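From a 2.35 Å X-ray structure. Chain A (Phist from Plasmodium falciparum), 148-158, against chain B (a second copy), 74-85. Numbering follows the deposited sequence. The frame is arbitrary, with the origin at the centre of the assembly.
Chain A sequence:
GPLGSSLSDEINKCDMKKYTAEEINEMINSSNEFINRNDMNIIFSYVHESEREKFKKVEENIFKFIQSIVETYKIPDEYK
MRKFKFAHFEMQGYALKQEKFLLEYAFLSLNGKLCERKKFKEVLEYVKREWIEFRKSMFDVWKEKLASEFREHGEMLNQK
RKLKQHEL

Chain A 148-158: SEFREHGEMLN
Chain B 74-85: KIPDEYKMRKFK

Residues A148-158 are helical throughout, within a longer helix. On chain B, Lys B74 (phi/psi 50/53), Ile B75 (-76/129) and the N-cap Pro B76 (-64/148) lead into a helix from Asp B77 onward. The two helices run nearly antiparallel (160°), their axes 11.9 Å apart at closest approach. The closest pair of CA atoms across the two stretches is Gly A154 CA and Ile B75 CA, 6.1 Å apart. Lacking a side chain, Gly A154 admits Ile B75 (m, t), whose CD1 reaches 4.0 Å from Gly A154 CA and 3.4 Å from Phe A150 O; an ideal CB on the glycine would be tight against that methyl.

The stretches bury 503 Å² together. Phe A150 (chi1 m, chi2 73°) is buried as a knob among Tyr B79, Lys B80, Lys B83 and Phe B84; Ile B75, Tyr B79 and Phe B84 are also buried. Tyr B79 (t, 87°) turns its edge to the Phe A150 face, centroids 5.0 Å apart and planes at 67°, while its own face stacks on the flat ring of His A153 (t, 79°), centroids 3.7 Å apart and planes at 1°. Phe A150 CZ packs 3.8 Å from Phe B84 CE1 and 3.5 Å from the aliphatic Lys B83 CB.

At one end, Leu A157 (m, t) makes an apolar contact, CD1 4.0 Å from Pro B76 CD. At the other, Lys B83 (m, m, t, t) extends its charged NZ to OE2 of Glu A149 (t, t, chi3 52°), forming a 3.1 Å hydrogen-bonded salt bridge.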

# COMPACT_ATOMS: atom_id res chain seq x y z
N SER A 148 -23.35 -3.19 2.29
CA SER A 148 -24.14 -4.02 1.38
C SER A 148 -23.74 -5.47 1.48
O SER A 148 -24.62 -6.31 1.61
CB SER A 148 -24.00 -3.53 -0.07
OG SER A 148 -22.64 -3.36 -0.41
N GLU A 149 -22.42 -5.75 1.50
CA GLU A 149 -21.85 -7.08 1.59
C GLU A 149 -22.24 -7.76 2.92
O GLU A 149 -22.61 -8.93 2.92
CB GLU A 149 -20.30 -6.97 1.44
CG GLU A 149 -19.59 -8.31 1.45
CD GLU A 149 -18.07 -8.29 1.54
OE1 GLU A 149 -17.52 -7.63 2.46
OE2 GLU A 149 -17.42 -8.99 0.72
N PHE A 150 -22.15 -7.04 4.05
CA PHE A 150 -22.45 -7.59 5.36
C PHE A 150 -23.94 -7.76 5.58
O PHE A 150 -24.34 -8.79 6.11
CB PHE A 150 -21.83 -6.72 6.47
CG PHE A 150 -20.39 -7.08 6.74
CD1 PHE A 150 -19.40 -6.74 5.83
CD2 PHE A 150 -20.03 -7.75 7.90
CE1 PHE A 150 -18.07 -7.07 6.07
CE2 PHE A 150 -18.70 -8.06 8.15
CZ PHE A 150 -17.72 -7.71 7.24
N ARG A 151 -24.74 -6.76 5.18
CA ARG A 151 -26.20 -6.79 5.31
C ARG A 151 -26.77 -7.95 4.50
O ARG A 151 -27.61 -8.68 5.01
CB ARG A 151 -26.82 -5.45 4.88
CG ARG A 151 -28.13 -5.13 5.59
CD ARG A 151 -28.53 -3.66 5.52
NE ARG A 151 -27.52 -2.74 6.08
CZ ARG A 151 -27.19 -1.57 5.54
NH1 ARG A 151 -27.78 -1.16 4.42
NH2 ARG A 151 -26.29 -0.80 6.12
N GLU A 152 -26.23 -8.18 3.28
CA GLU A 152 -26.65 -9.27 2.40
C GLU A 152 -26.31 -10.63 3.02
O GLU A 152 -27.19 -11.50 3.08
CB GLU A 152 -25.99 -9.12 1.01
CG GLU A 152 -26.36 -10.20 0.01
CD GLU A 152 -27.82 -10.39 -0.33
OE1 GLU A 152 -28.61 -9.41 -0.28
OE2 GLU A 152 -28.17 -11.53 -0.70
N HIS A 153 -25.07 -10.80 3.49
CA HIS A 153 -24.61 -12.03 4.13
C HIS A 153 -25.40 -12.31 5.42
O HIS A 153 -25.75 -13.47 5.67
CB HIS A 153 -23.12 -11.94 4.43
CG HIS A 153 -22.55 -13.21 4.96
ND1 HIS A 153 -22.24 -14.27 4.12
CD2 HIS A 153 -22.23 -13.54 6.22
CE1 HIS A 153 -21.73 -15.21 4.90
NE2 HIS A 153 -21.71 -14.81 6.18
N GLY A 154 -25.70 -11.25 6.18
CA GLY A 154 -26.48 -11.35 7.41
C GLY A 154 -27.91 -11.81 7.19
O GLY A 154 -28.37 -12.75 7.85
N GLU A 155 -28.62 -11.16 6.24
CA GLU A 155 -29.99 -11.47 5.85
C GLU A 155 -30.08 -12.93 5.37
O GLU A 155 -30.99 -13.64 5.79
CB GLU A 155 -30.49 -10.51 4.75
CG GLU A 155 -30.72 -9.08 5.22
CD GLU A 155 -30.81 -7.97 4.17
OE1 GLU A 155 -30.76 -8.28 2.96
OE2 GLU A 155 -30.96 -6.79 4.56
N MET A 156 -29.11 -13.39 4.54
CA MET A 156 -29.05 -14.76 4.00
C MET A 156 -28.78 -15.76 5.13
O MET A 156 -29.29 -16.87 5.06
CB MET A 156 -28.00 -14.93 2.87
CG MET A 156 -28.33 -14.19 1.55
SD MET A 156 -30.04 -14.22 0.90
CE MET A 156 -29.99 -15.59 -0.05
N LEU A 157 -28.03 -15.34 6.18
CA LEU A 157 -27.77 -16.16 7.35
C LEU A 157 -29.06 -16.38 8.16
O LEU A 157 -29.32 -17.51 8.55
CB LEU A 157 -26.68 -15.57 8.24
CG LEU A 157 -25.23 -15.82 7.83
CD1 LEU A 157 -24.27 -15.10 8.76
CD2 LEU A 157 -24.92 -17.32 7.71
N ASN A 158 -29.88 -15.31 8.38
CA ASN A 158 -31.15 -15.37 9.12
C ASN A 158 -32.15 -16.29 8.44
O ASN A 158 -32.83 -17.08 9.11
CB ASN A 158 -31.76 -13.98 9.30
CG ASN A 158 -31.30 -13.24 10.55
OD1 ASN A 158 -30.33 -13.61 11.22
ND2 ASN A 158 -31.99 -12.16 10.87
N LYS B 74 -25.81 -11.05 13.90
CA LYS B 74 -25.00 -12.06 14.60
C LYS B 74 -24.06 -12.75 13.60
O LYS B 74 -24.06 -13.98 13.46
CB LYS B 74 -25.90 -13.09 15.35
CG LYS B 74 -26.79 -12.50 16.45
CD LYS B 74 -27.82 -13.52 16.89
CE LYS B 74 -28.80 -12.96 17.88
NZ LYS B 74 -29.98 -13.85 18.05
N ILE B 75 -23.29 -11.93 12.86
CA ILE B 75 -22.36 -12.40 11.84
C ILE B 75 -21.11 -12.95 12.56
O ILE B 75 -20.56 -12.25 13.41
CB ILE B 75 -22.05 -11.27 10.81
CG1 ILE B 75 -23.29 -11.00 9.92
CG2 ILE B 75 -20.79 -11.59 9.96
CD1 ILE B 75 -23.28 -9.68 9.17
N PRO B 76 -20.66 -14.20 12.23
CA PRO B 76 -19.48 -14.76 12.91
C PRO B 76 -18.21 -13.97 12.63
O PRO B 76 -18.06 -13.39 11.55
CB PRO B 76 -19.38 -16.19 12.35
CG PRO B 76 -20.72 -16.49 11.77
CD PRO B 76 -21.20 -15.16 11.25
N ASP B 77 -17.32 -13.94 13.62
CA ASP B 77 -16.05 -13.24 13.60
C ASP B 77 -15.14 -13.66 12.44
O ASP B 77 -14.47 -12.80 11.86
CB ASP B 77 -15.35 -13.43 14.94
CG ASP B 77 -16.00 -12.64 16.07
OD1 ASP B 77 -16.83 -11.73 15.77
OD2 ASP B 77 -15.68 -12.91 17.25
N GLU B 78 -15.15 -14.95 12.08
CA GLU B 78 -14.36 -15.49 10.98
C GLU B 78 -14.64 -14.70 9.69
O GLU B 78 -13.69 -14.20 9.07
CB GLU B 78 -14.66 -16.98 10.79
CG GLU B 78 -13.55 -17.75 10.09
CD GLU B 78 -13.98 -19.11 9.57
OE1 GLU B 78 -13.86 -20.10 10.32
OE2 GLU B 78 -14.47 -19.17 8.42
N TYR B 79 -15.93 -14.54 9.33
CA TYR B 79 -16.38 -13.78 8.16
C TYR B 79 -16.01 -12.29 8.30
O TYR B 79 -15.45 -11.71 7.37
CB TYR B 79 -17.90 -13.94 7.95
CG TYR B 79 -18.44 -13.08 6.82
CD1 TYR B 79 -18.44 -13.54 5.51
CD2 TYR B 79 -18.95 -11.81 7.07
CE1 TYR B 79 -18.94 -12.75 4.48
CE2 TYR B 79 -19.47 -11.02 6.05
CZ TYR B 79 -19.43 -11.49 4.75
OH TYR B 79 -19.94 -10.71 3.74
N LYS B 80 -16.32 -11.68 9.46
CA LYS B 80 -16.06 -10.28 9.78
C LYS B 80 -14.57 -9.91 9.60
O LYS B 80 -14.27 -8.93 8.91
CB LYS B 80 -16.51 -9.99 11.23
CG LYS B 80 -16.20 -8.57 11.71
CD LYS B 80 -16.29 -8.48 13.22
CE LYS B 80 -15.22 -7.59 13.78
NZ LYS B 80 -15.45 -7.31 15.22
N MET B 81 -13.65 -10.68 10.20
CA MET B 81 -12.22 -10.41 10.17
C MET B 81 -11.62 -10.60 8.79
O MET B 81 -10.81 -9.77 8.37
CB MET B 81 -11.49 -11.27 11.21
CG MET B 81 -11.86 -10.90 12.65
SD MET B 81 -11.81 -9.12 13.07
CE MET B 81 -10.07 -8.84 13.03
N ARG B 82 -12.03 -11.64 8.06
CA ARG B 82 -11.58 -11.94 6.70
C ARG B 82 -11.98 -10.79 5.75
O ARG B 82 -11.17 -10.39 4.91
CB ARG B 82 -12.20 -13.28 6.25
CG ARG B 82 -12.28 -13.54 4.75
CD ARG B 82 -12.51 -15.02 4.44
NE ARG B 82 -13.71 -15.57 5.10
CZ ARG B 82 -14.93 -15.60 4.56
NH1 ARG B 82 -15.14 -15.10 3.35
NH2 ARG B 82 -15.94 -16.13 5.23
N LYS B 83 -13.20 -10.27 5.89
CA LYS B 83 -13.71 -9.19 5.05
C LYS B 83 -13.04 -7.89 5.41
O LYS B 83 -12.68 -7.14 4.51
CB LYS B 83 -15.25 -9.09 5.11
CG LYS B 83 -15.98 -10.28 4.50
CD LYS B 83 -15.78 -10.40 3.01
CE LYS B 83 -16.01 -11.80 2.51
NZ LYS B 83 -16.22 -11.84 1.04
N PHE B 84 -12.80 -7.65 6.71
CA PHE B 84 -12.10 -6.45 7.19
C PHE B 84 -10.66 -6.41 6.70
O PHE B 84 -10.16 -5.35 6.28
CB PHE B 84 -12.14 -6.37 8.73
CG PHE B 84 -13.41 -5.82 9.34
CD1 PHE B 84 -14.55 -5.60 8.56
CD2 PHE B 84 -13.47 -5.50 10.69
CE1 PHE B 84 -15.72 -5.09 9.12
CE2 PHE B 84 -14.65 -4.99 11.25
CZ PHE B 84 -15.77 -4.81 10.47
N LYS B 85 -9.99 -7.58 6.74
CA LYS B 85 -8.62 -7.75 6.28
C LYS B 85 -8.53 -7.36 4.79
O LYS B 85 -7.80 -6.43 4.49
CB LYS B 85 -8.12 -9.19 6.55
CG LYS B 85 -7.90 -9.47 8.06
CD LYS B 85 -7.59 -10.94 8.38
CE LYS B 85 -7.67 -11.27 9.86
NZ LYS B 85 -7.96 -12.71 10.10
O HOH W 1 -14.15 -7.00 1.89